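PDB 6SXJ: spectinomycin 9-adenylyltransferase from Enterococcus faecalis, which transfers an adenylyl group from ATP to the 9-hydroxyl of spectinomycin, releasing diphosphate and giving the bacterium resistance to this antibiotic but not to streptomycin. Local coordinates for residues A[128-138]-A[154-165]; A[203-211]-A[222-230]. One frame throughout, in Å; residues are numbered along the deposited sequence.

Contact 1: A[128-138]-A[154-165]; sequences SDLTIMLYQAK and LPDIPFSDVRRA
Lys138 extends along the chain that leads into helix 159-165, and its NZ stands 3.8 Å from Asp156 OD1, a long salt bridge. Before the ammonium, the shaft passes two backbone carbonyls: CE is 3.5 Å from Pro155 O and also touches Leu154 O, while CD lies beside Leu154 CB. Lys138 and Leu154 run past each other in opposite directions. With CG anti to the backbone N, the lysine bends at its last torsion (chi4 -78°), carrying NZ to the carboxylate. Ile157 continues the contact inward, its CD1 resting 3.6 Å from Leu134 CB, while Leu134 CD2 meets Leu154 CD1. Thus the linker 154-158 is laid along helix 130-138 of the nucleotidyltransferase domain before helix 159-165 begins after Pro158, the N-cap residue, within the C-terminal AadA-type region. The two helices cross at -137°, leaning away from antiparallel. Tyr135 is the aromatic centre: Val162 CG2 comes obliquely against the ring root, 3.6 Å from Tyr135 CG, and farther out Phe159 turns its edge toward the tyrosine face in an offset edge-to-face pair, centroids 5.7 Å apart and planes at 60°. Phe159 CD2 also reaches Tyr135 OH. Smaller side chains meet towards the start of helix 130-138: Ala165 CB sits 3.6 Å from Ile132 CG1 and near Thr131 CB, and Ser128 OG lies over Ala165 CA. Thr131 offers its methyl to Val162 CG2, 4.0 Å away, while its hydroxyl is hydrogen-bonded to His100; Asp161 OD1 likewise is held by Trp98.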
loop_
_atom_site.group_PDB
_atom_site.type_symbol
_atom_site.label_atom_id
_atom_site.label_comp_id
_atom_site.label_asym_id
_atom_site.label_seq_id
_atom_site.Cartn_x
_atom_site.Cartn_y
_atom_site.Cartn_z
ATOM N N SER A 128 2.652 11.379 0.692
ATOM C CA SER A 128 1.265 11.700 0.386
ATOM C C SER A 128 0.404 10.448 0.302
ATOM O O SER A 128 -0.789 10.493 0.621
ATOM C CB SER A 128 1.190 12.483 -0.925
ATOM O OG SER A 128 -0.008 12.185 -1.616
ATOM N N ASP A 129 0.985 9.320 -0.115
ATOM C CA ASP A 129 0.202 8.098 -0.240
ATOM C C ASP A 129 -0.243 7.579 1.120
ATOM O O ASP A 129 -1.274 6.905 1.220
ATOM C CB ASP A 129 1.012 7.029 -0.970
ATOM C CG ASP A 129 0.964 7.191 -2.473
ATOM O OD1 ASP A 129 -0.075 7.654 -2.987
ATOM O OD2 ASP A 129 1.965 6.859 -3.145
ATOM N N LEU A 130 0.522 7.871 2.175
ATOM C CA LEU A 130 0.151 7.427 3.512
ATOM C C LEU A 130 -1.174 8.027 3.960
ATOM O O LEU A 130 -1.845 7.457 4.828
ATOM C CB LEU A 130 1.264 7.785 4.497
ATOM C CG LEU A 130 1.022 7.443 5.965
ATOM C CD1 LEU A 130 0.881 5.944 6.184
ATOM C CD2 LEU A 130 2.163 8.004 6.795
ATOM N N THR A 131 -1.575 9.159 3.387
ATOM C CA THR A 131 -2.881 9.709 3.727
ATOM C C THR A 131 -4.007 8.779 3.292
ATOM O O THR A 131 -5.050 8.713 3.948
ATOM C CB THR A 131 -3.057 11.092 3.092
ATOM O OG1 THR A 131 -2.216 12.032 3.770
ATOM C CG2 THR A 131 -4.509 11.549 3.194
ATOM N N ILE A 132 -3.831 8.081 2.173
ATOM C CA ILE A 132 -4.842 7.131 1.722
ATOM C C ILE A 132 -4.805 5.871 2.573
ATOM O O ILE A 132 -5.847 5.247 2.818
ATOM C CB ILE A 132 -4.616 6.810 0.237
ATOM C CG1 ILE A 132 -4.453 8.105 -0.564
ATOM C CG2 ILE A 132 -5.766 6.002 -0.322
ATOM C CD1 ILE A 132 -3.926 7.887 -1.968
ATOM N N MET A 133 -3.615 5.482 3.033
ATOM C CA MET A 133 -3.485 4.313 3.889
ATOM C C MET A 133 -4.137 4.558 5.240
ATOM O O MET A 133 -4.975 3.767 5.690
ATOM C CB MET A 133 -2.007 3.965 4.059
ATOM C CG MET A 133 -1.242 3.905 2.753
ATOM S SD MET A 133 0.521 3.631 2.963
ATOM C CE MET A 133 0.551 2.471 4.335
ATOM N N LEU A 134 -3.766 5.657 5.898
ATOM C CA LEU A 134 -4.368 5.983 7.186
ATOM C C LEU A 134 -5.877 6.129 7.058
ATOM O O LEU A 134 -6.626 5.744 7.964
ATOM C CB LEU A 134 -3.746 7.261 7.746
ATOM C CG LEU A 134 -2.236 7.234 7.989
ATOM C CD1 LEU A 134 -1.745 8.580 8.507
ATOM C CD2 LEU A 134 -1.878 6.123 8.961
ATOM N N TYR A 135 -6.347 6.681 5.941
ATOM C CA TYR A 135 -7.785 6.748 5.708
ATOM C C TYR A 135 -8.372 5.348 5.580
ATOM O O TYR A 135 -9.390 5.027 6.202
ATOM C CB TYR A 135 -8.074 7.574 4.455
ATOM C CG TYR A 135 -9.540 7.699 4.130
ATOM C CD1 TYR A 135 -10.310 8.715 4.683
ATOM C CD2 TYR A 135 -10.156 6.803 3.263
ATOM C CE1 TYR A 135 -11.657 8.828 4.387
ATOM C CE2 TYR A 135 -11.495 6.912 2.959
ATOM C CZ TYR A 135 -12.242 7.923 3.524
ATOM O OH TYR A 135 -13.579 8.031 3.218
ATOM N N GLN A 136 -7.733 4.501 4.772
ATOM C CA GLN A 136 -8.174 3.118 4.630
ATOM C C GLN A 136 -8.130 2.395 5.971
ATOM O O GLN A 136 -9.131 1.834 6.424
ATOM C CB GLN A 136 -7.290 2.409 3.602
ATOM C CG GLN A 136 -7.629 0.957 3.354
ATOM C CD GLN A 136 -6.900 0.389 2.145
ATOM O OE1 GLN A 136 -5.872 0.910 1.725
ATOM N NE2 GLN A 136 -7.438 -0.685 1.581
ATOM N N ALA A 137 -6.964 2.403 6.621
ATOM C CA ALA A 137 -6.810 1.689 7.883
ATOM C C ALA A 137 -7.789 2.196 8.936
ATOM O O ALA A 137 -8.382 1.401 9.674
ATOM C CB ALA A 137 -5.372 1.825 8.383
ATOM N N LYS A 138 -7.967 3.517 9.022
ATOM C CA LYS A 138 -8.837 4.084 10.047
ATOM C C LYS A 138 -10.268 3.583 9.909
ATOM O O LYS A 138 -10.972 3.431 10.914
ATOM C CB LYS A 138 -8.798 5.612 9.979
ATOM C CG LYS A 138 -9.375 6.309 11.199
ATOM C CD LYS A 138 -8.795 7.709 11.385
ATOM C CE LYS A 138 -9.497 8.460 12.513
ATOM N NZ LYS A 138 -10.821 9.003 12.089
ATOM N N LEU A 154 -5.384 8.423 15.923
ATOM C CA LEU A 154 -5.279 9.214 14.710
ATOM C C LEU A 154 -6.344 10.304 14.697
ATOM O O LEU A 154 -7.507 10.034 15.022
ATOM C CB LEU A 154 -5.449 8.334 13.465
ATOM C CG LEU A 154 -4.291 7.444 13.020
ATOM C CD1 LEU A 154 -4.771 6.579 11.857
ATOM C CD2 LEU A 154 -3.087 8.259 12.629
ATOM N N PRO A 155 -5.987 11.531 14.316
ATOM C CA PRO A 155 -7.006 12.578 14.173
ATOM C C PRO A 155 -7.938 12.284 13.008
ATOM O O PRO A 155 -7.658 11.453 12.142
ATOM C CB PRO A 155 -6.184 13.846 13.916
ATOM C CG PRO A 155 -4.928 13.344 13.238
ATOM C CD PRO A 155 -4.654 11.986 13.865
ATOM N N ASP A 156 -9.069 12.986 12.997
ATOM C CA ASP A 156 -9.938 12.947 11.830
ATOM C C ASP A 156 -9.141 13.389 10.612
ATOM O O ASP A 156 -8.416 14.387 10.661
ATOM C CB ASP A 156 -11.156 13.846 12.041
ATOM C CG ASP A 156 -12.017 13.393 13.211
ATOM O OD1 ASP A 156 -11.736 12.313 13.785
ATOM O OD2 ASP A 156 -12.976 14.116 13.556
ATOM N N ILE A 157 -9.232 12.627 9.533
ATOM C CA ILE A 157 -8.498 12.937 8.310
ATOM C C ILE A 157 -9.513 13.433 7.278
ATOM O O ILE A 157 -10.377 12.656 6.846
ATOM C CB ILE A 157 -7.715 11.730 7.787
ATOM C CG1 ILE A 157 -6.843 11.145 8.897
ATOM C CG2 ILE A 157 -6.845 12.147 6.601
ATOM C CD1 ILE A 157 -6.124 9.867 8.503
ATOM N N PRO A 158 -9.455 14.697 6.865
ATOM C CA PRO A 158 -10.431 15.191 5.884
ATOM C C PRO A 158 -10.316 14.418 4.580
ATOM O O PRO A 158 -9.217 14.200 4.062
ATOM C CB PRO A 158 -10.045 16.664 5.706
ATOM C CG PRO A 158 -8.586 16.715 6.044
ATOM C CD PRO A 158 -8.392 15.684 7.135
ATOM N N PHE A 159 -11.461 13.991 4.052
ATOM C CA PHE A 159 -11.445 13.315 2.765
ATOM C C PHE A 159 -10.891 14.209 1.665
ATOM O O PHE A 159 -10.401 13.699 0.651
ATOM C CB PHE A 159 -12.843 12.849 2.394
ATOM C CG PHE A 159 -12.897 12.091 1.108
ATOM C CD1 PHE A 159 -13.284 12.718 -0.059
ATOM C CD2 PHE A 159 -12.560 10.749 1.066
ATOM C CE1 PHE A 159 -13.341 12.021 -1.246
ATOM C CE2 PHE A 159 -12.615 10.046 -0.121
ATOM C CZ PHE A 159 -13.005 10.682 -1.279
ATOM N N SER A 160 -10.959 15.529 1.838
ATOM C CA SER A 160 -10.357 16.426 0.861
ATOM C C SER A 160 -8.865 16.150 0.722
ATOM O O SER A 160 -8.319 16.189 -0.387
ATOM C CB SER A 160 -10.608 17.881 1.264
ATOM O OG SER A 160 -9.781 18.271 2.345
ATOM N N ASP A 161 -8.189 15.861 1.838
ATOM C CA ASP A 161 -6.775 15.511 1.770
ATOM C C ASP A 161 -6.573 14.179 1.063
ATOM O O ASP A 161 -5.554 13.982 0.393
ATOM C CB ASP A 161 -6.169 15.458 3.171
ATOM C CG ASP A 161 -5.789 16.821 3.691
ATOM O OD1 ASP A 161 -5.864 17.027 4.918
ATOM O OD2 ASP A 161 -5.411 17.687 2.877
ATOM N N VAL A 162 -7.528 13.257 1.191
ATOM C CA VAL A 162 -7.447 12.005 0.447
ATOM C C VAL A 162 -7.559 12.279 -1.045
ATOM O O VAL A 162 -6.874 11.668 -1.873
ATOM C CB VAL A 162 -8.536 11.028 0.929
ATOM C CG1 VAL A 162 -8.621 9.859 -0.022
ATOM C CG2 VAL A 162 -8.242 10.559 2.364
ATOM N N ARG A 163 -8.411 13.218 -1.411
ATOM C CA ARG A 163 -8.487 13.611 -2.807
ATOM C C ARG A 163 -7.177 14.228 -3.284
ATOM O O ARG A 163 -6.633 13.861 -4.333
ATOM C CB ARG A 163 -9.636 14.592 -2.969
ATOM C CG ARG A 163 -11.029 14.020 -2.676
ATOM C CD ARG A 163 -12.096 14.758 -3.522
ATOM N NE ARG A 163 -13.358 14.036 -3.502
ATOM C CZ ARG A 163 -14.542 14.613 -3.595
ATOM N NH1 ARG A 163 -14.610 15.929 -3.713
ATOM N NH2 ARG A 163 -15.644 13.878 -3.533
ATOM N N ARG A 164 -6.703 15.230 -2.576
ATOM C CA ARG A 164 -5.405 15.756 -2.931
ATOM C C ARG A 164 -4.372 14.657 -3.059
ATOM O O ARG A 164 -3.432 14.789 -3.847
ATOM C CB ARG A 164 -4.954 16.742 -1.871
ATOM C CG ARG A 164 -3.656 17.490 -2.195
ATOM C CD ARG A 164 -3.691 18.987 -1.766
ATOM N NE ARG A 164 -4.076 19.137 -0.372
ATOM C CZ ARG A 164 -3.230 19.474 0.590
ATOM N NH1 ARG A 164 -1.961 19.715 0.299
ATOM N NH2 ARG A 164 -3.656 19.565 1.839
ATOM N N ALA A 165 -4.469 13.618 -2.220
ATOM C CA ALA A 165 -3.510 12.519 -2.255
ATOM C C ALA A 165 -3.613 11.739 -3.561
ATOM O O ALA A 165 -2.605 11.496 -4.237
ATOM C CB ALA A 165 -3.749 11.603 -1.052
#

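Contact 2: A[203-211]-A[222-230]; sequences KDIAGNAVA and ILLAVRSYL
Asp204 and Val226 bring their CA atoms within 5.3 Å of each other where helix 203-211 and helix 222-229 run almost antiparallel, at 165° between their directions and with axes 8.9 Å apart at closest approach. The pair is a helical hairpin of the C-terminal helical domain. Gly207, with no side chain, presents bare backbone to the facing helix: Ile222 CG2 sits tightly at 3.1 Å from Gly207 O, and Val226 CG2 lies 4.2 Å from Gly207 CA. One turn later Ala211 CB touches the same Ile222 CG2 at 3.5 Å and the branch point of Leu223. The side chain of Asn208 lies against Leu223 and Val226. At the other end, Tyr229 holds CG anti to the backbone N (chi1 173°), which carries its ring alongside Asp204. Asp204 OD2 approaches Tyr229 CE2 obliquely, at 3.1 Å, with carboxylate and ring planes 28° apart, and Asp204 CB backs onto CD2 of the same ring. The side chains of Lys203 and Tyr229 cross at about a right angle, Lys203 CD 4.0 Å from Tyr229 CE1. Ile222 also packs on Thr244 and Leu248 of helix 241-253. The pairing is thus largely one of close van der Waals contact; the buried Asp204 carboxylate, whose OD1 has a long, weak ion pair with Lys42, may feel the aromatic C-H groups beside OD2 as faintly positive neighbours.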
loop_
_atom_site.group_PDB
_atom_site.type_symbol
_atom_site.label_atom_id
_atom_site.label_comp_id
_atom_site.label_asym_id
_atom_site.label_seq_id
_atom_site.Cartn_x
_atom_site.Cartn_y
_atom_site.Cartn_z
ATOM N N LYS A 203 -7.170 -4.160 -6.620
ATOM C CA LYS A 203 -6.900 -3.762 -7.997
ATOM C C LYS A 203 -7.680 -4.621 -8.985
ATOM O O LYS A 203 -8.396 -4.100 -9.849
ATOM C CB LYS A 203 -5.400 -3.857 -8.285
ATOM C CG LYS A 203 -4.518 -3.080 -7.331
ATOM C CD LYS A 203 -3.046 -3.406 -7.572
ATOM C CE LYS A 203 -2.251 -2.158 -7.916
ATOM N NZ LYS A 203 -0.910 -2.481 -8.482
ATOM N N ASP A 204 -7.549 -5.946 -8.877
ATOM C CA ASP A 204 -8.163 -6.818 -9.872
ATOM C C ASP A 204 -9.678 -6.644 -9.912
ATOM O O ASP A 204 -10.280 -6.736 -10.986
ATOM C CB ASP A 204 -7.785 -8.281 -9.605
ATOM C CG ASP A 204 -7.917 -8.671 -8.144
ATOM O OD1 ASP A 204 -8.647 -9.642 -7.862
ATOM O OD2 ASP A 204 -7.286 -8.022 -7.283
ATOM N N ILE A 205 -10.312 -6.363 -8.773
ATOM C CA ILE A 205 -11.755 -6.144 -8.784
ATOM C C ILE A 205 -12.078 -4.751 -9.306
ATOM O O ILE A 205 -13.085 -4.553 -9.998
ATOM C CB ILE A 205 -12.350 -6.366 -7.382
ATOM C CG1 ILE A 205 -12.443 -7.860 -7.068
ATOM C CG2 ILE A 205 -13.735 -5.721 -7.284
ATOM C CD1 ILE A 205 -11.108 -8.561 -7.024
ATOM N N ALA A 206 -11.248 -3.762 -8.962
ATOM C CA ALA A 206 -11.431 -2.421 -9.504
ATOM C C ALA A 206 -11.221 -2.404 -11.013
ATOM O O ALA A 206 -11.879 -1.634 -11.722
ATOM C CB ALA A 206 -10.477 -1.438 -8.821
ATOM N N GLY A 207 -10.330 -3.257 -11.521
ATOM C CA GLY A 207 -10.063 -3.268 -12.952
ATOM C C GLY A 207 -11.263 -3.701 -13.771
ATOM O O GLY A 207 -11.607 -3.071 -14.775
ATOM N N ASN A 208 -11.909 -4.797 -13.370
ATOM C CA ASN A 208 -13.091 -5.265 -14.083
ATOM C C ASN A 208 -14.319 -4.407 -13.813
ATOM O O ASN A 208 -15.234 -4.387 -14.643
ATOM C CB ASN A 208 -13.380 -6.722 -13.714
ATOM C CG ASN A 208 -12.129 -7.586 -13.742
ATOM O OD1 ASN A 208 -11.094 -7.205 -13.199
ATOM N ND2 ASN A 208 -12.214 -8.743 -14.385
ATOM N N ALA A 209 -14.352 -3.682 -12.693
ATOM C CA ALA A 209 -15.458 -2.762 -12.450
ATOM C C ALA A 209 -15.349 -1.524 -13.333
ATOM O O ALA A 209 -16.358 -1.040 -13.859
ATOM C CB ALA A 209 -15.493 -2.366 -10.975
ATOM N N VAL A 210 -14.135 -0.995 -13.511
ATOM C CA VAL A 210 -13.969 0.207 -14.327
ATOM C C VAL A 210 -13.968 -0.140 -15.812
ATOM O O VAL A 210 -14.500 0.614 -16.634
ATOM C CB VAL A 210 -12.685 0.959 -13.931
ATOM C CG1 VAL A 210 -12.569 2.263 -14.721
ATOM C CG2 VAL A 210 -12.659 1.234 -12.437
ATOM N N ALA A 211 -13.366 -1.276 -16.181
ATOM C CA ALA A 211 -13.362 -1.693 -17.580
ATOM C C ALA A 211 -14.781 -1.789 -18.128
ATOM O O ALA A 211 -15.028 -1.462 -19.295
ATOM C CB ALA A 211 -12.637 -3.031 -17.724
ATOM N N ILE A 222 -7.622 -2.825 -20.155
ATOM C CA ILE A 222 -7.756 -2.899 -18.705
ATOM C C ILE A 222 -7.877 -4.350 -18.254
ATOM O O ILE A 222 -7.287 -4.755 -17.243
ATOM C CB ILE A 222 -8.960 -2.059 -18.237
ATOM C CG1 ILE A 222 -8.651 -0.563 -18.393
ATOM C CG2 ILE A 222 -9.308 -2.400 -16.791
ATOM C CD1 ILE A 222 -9.778 0.369 -17.955
ATOM N N LEU A 223 -8.657 -5.153 -18.983
ATOM C CA LEU A 223 -8.801 -6.559 -18.636
ATOM C C LEU A 223 -7.515 -7.335 -18.899
ATOM O O LEU A 223 -7.225 -8.306 -18.191
ATOM C CB LEU A 223 -9.969 -7.160 -19.409
ATOM C CG LEU A 223 -11.335 -6.705 -18.893
ATOM C CD1 LEU A 223 -12.448 -7.164 -19.820
ATOM C CD2 LEU A 223 -11.568 -7.216 -17.474
ATOM N N LEU A 224 -6.725 -6.922 -19.892
ATOM C CA LEU A 224 -5.417 -7.539 -20.086
ATOM C C LEU A 224 -4.452 -7.181 -18.962
ATOM O O LEU A 224 -3.440 -7.869 -18.789
ATOM C CB LEU A 224 -4.839 -7.133 -21.444
ATOM C CG LEU A 224 -5.186 -8.146 -22.541
ATOM C CD1 LEU A 224 -6.586 -7.880 -23.103
ATOM C CD2 LEU A 224 -4.146 -8.152 -23.652
ATOM N N ALA A 225 -4.751 -6.132 -18.189
ATOM C CA ALA A 225 -3.956 -5.826 -17.005
ATOM C C ALA A 225 -4.351 -6.715 -15.828
ATOM O O ALA A 225 -3.489 -7.139 -15.049
ATOM C CB ALA A 225 -4.113 -4.349 -16.635
ATOM N N VAL A 226 -5.647 -7.010 -15.683
ATOM C CA VAL A 226 -6.090 -7.911 -14.621
ATOM C C VAL A 226 -5.330 -9.231 -14.701
ATOM O O VAL A 226 -4.787 -9.721 -13.705
ATOM C CB VAL A 226 -7.610 -8.135 -14.705
ATOM C CG1 VAL A 226 -8.054 -9.165 -13.671
ATOM C CG2 VAL A 226 -8.353 -6.821 -14.519
ATOM N N ARG A 227 -5.272 -9.814 -15.899
ATOM C CA ARG A 227 -4.634 -11.116 -16.069
ATOM C C ARG A 227 -3.183 -11.090 -15.598
ATOM O O ARG A 227 -2.755 -11.952 -14.821
ATOM C CB ARG A 227 -4.717 -11.546 -17.536
ATOM C CG ARG A 227 -6.135 -11.758 -18.052
ATOM C CD ARG A 227 -6.214 -11.679 -19.571
ATOM N NE ARG A 227 -5.128 -12.399 -20.234
ATOM C CZ ARG A 227 -5.028 -12.558 -21.551
ATOM N NH1 ARG A 227 -5.951 -12.050 -22.357
ATOM N NH2 ARG A 227 -4.004 -13.227 -22.066
ATOM N N SER A 228 -2.406 -10.107 -16.063
ATOM C CA SER A 228 -1.001 -10.024 -15.671
ATOM C C SER A 228 -0.854 -9.911 -14.158
ATOM O O SER A 228 0.031 -10.538 -13.563
ATOM C CB SER A 228 -0.336 -8.835 -16.368
ATOM O OG SER A 228 0.884 -8.475 -15.741
ATOM N N TYR A 229 -1.724 -9.123 -13.516
ATOM C CA TYR A 229 -1.694 -9.002 -12.062
ATOM C C TYR A 229 -1.884 -10.355 -11.386
ATOM O O TYR A 229 -1.374 -10.575 -10.280
ATOM C CB TYR A 229 -2.768 -8.004 -11.612
ATOM C CG TYR A 229 -2.963 -7.911 -10.112
ATOM C CD1 TYR A 229 -1.999 -7.326 -9.298
ATOM C CD2 TYR A 229 -4.115 -8.402 -9.513
ATOM C CE1 TYR A 229 -2.175 -7.243 -7.931
ATOM C CE2 TYR A 229 -4.301 -8.327 -8.147
ATOM C CZ TYR A 229 -3.330 -7.745 -7.360
ATOM O OH TYR A 229 -3.518 -7.669 -6.000
ATOM N N LEU A 230 -2.597 -11.276 -12.038
ATOM C CA LEU A 230 -2.789 -12.628 -11.533
ATOM C C LEU A 230 -1.782 -13.613 -12.120
ATOM O O LEU A 230 -2.019 -14.826 -12.087
ATOM C CB LEU A 230 -4.217 -13.097 -11.814
ATOM C CG LEU A 230 -5.319 -12.075 -11.530
ATOM C CD1 LEU A 230 -6.702 -12.708 -11.653
ATOM C CD2 LEU A 230 -5.142 -11.454 -10.151
#

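From the N terminus, the chain first builds most of the sheet of the nucleotidyltransferase domain, then helix 130-139. Contact 1 closes the loop that holds the last strand of that sheet, 142-144, and so ties the domain to the first helix of the C-terminal region, 159-173. The chain then passes through helix 181-196, and contact 2 closes a shorter loop within the C-terminal helices, between 203-212 and 216-229. The two loops lie in series, neither nested nor crossed. Their centres are 24 Å apart and their nearest atoms about 9 Å, without touching: contact 1 joins domains, whereas contact 2 pairs neighbouring helices within one.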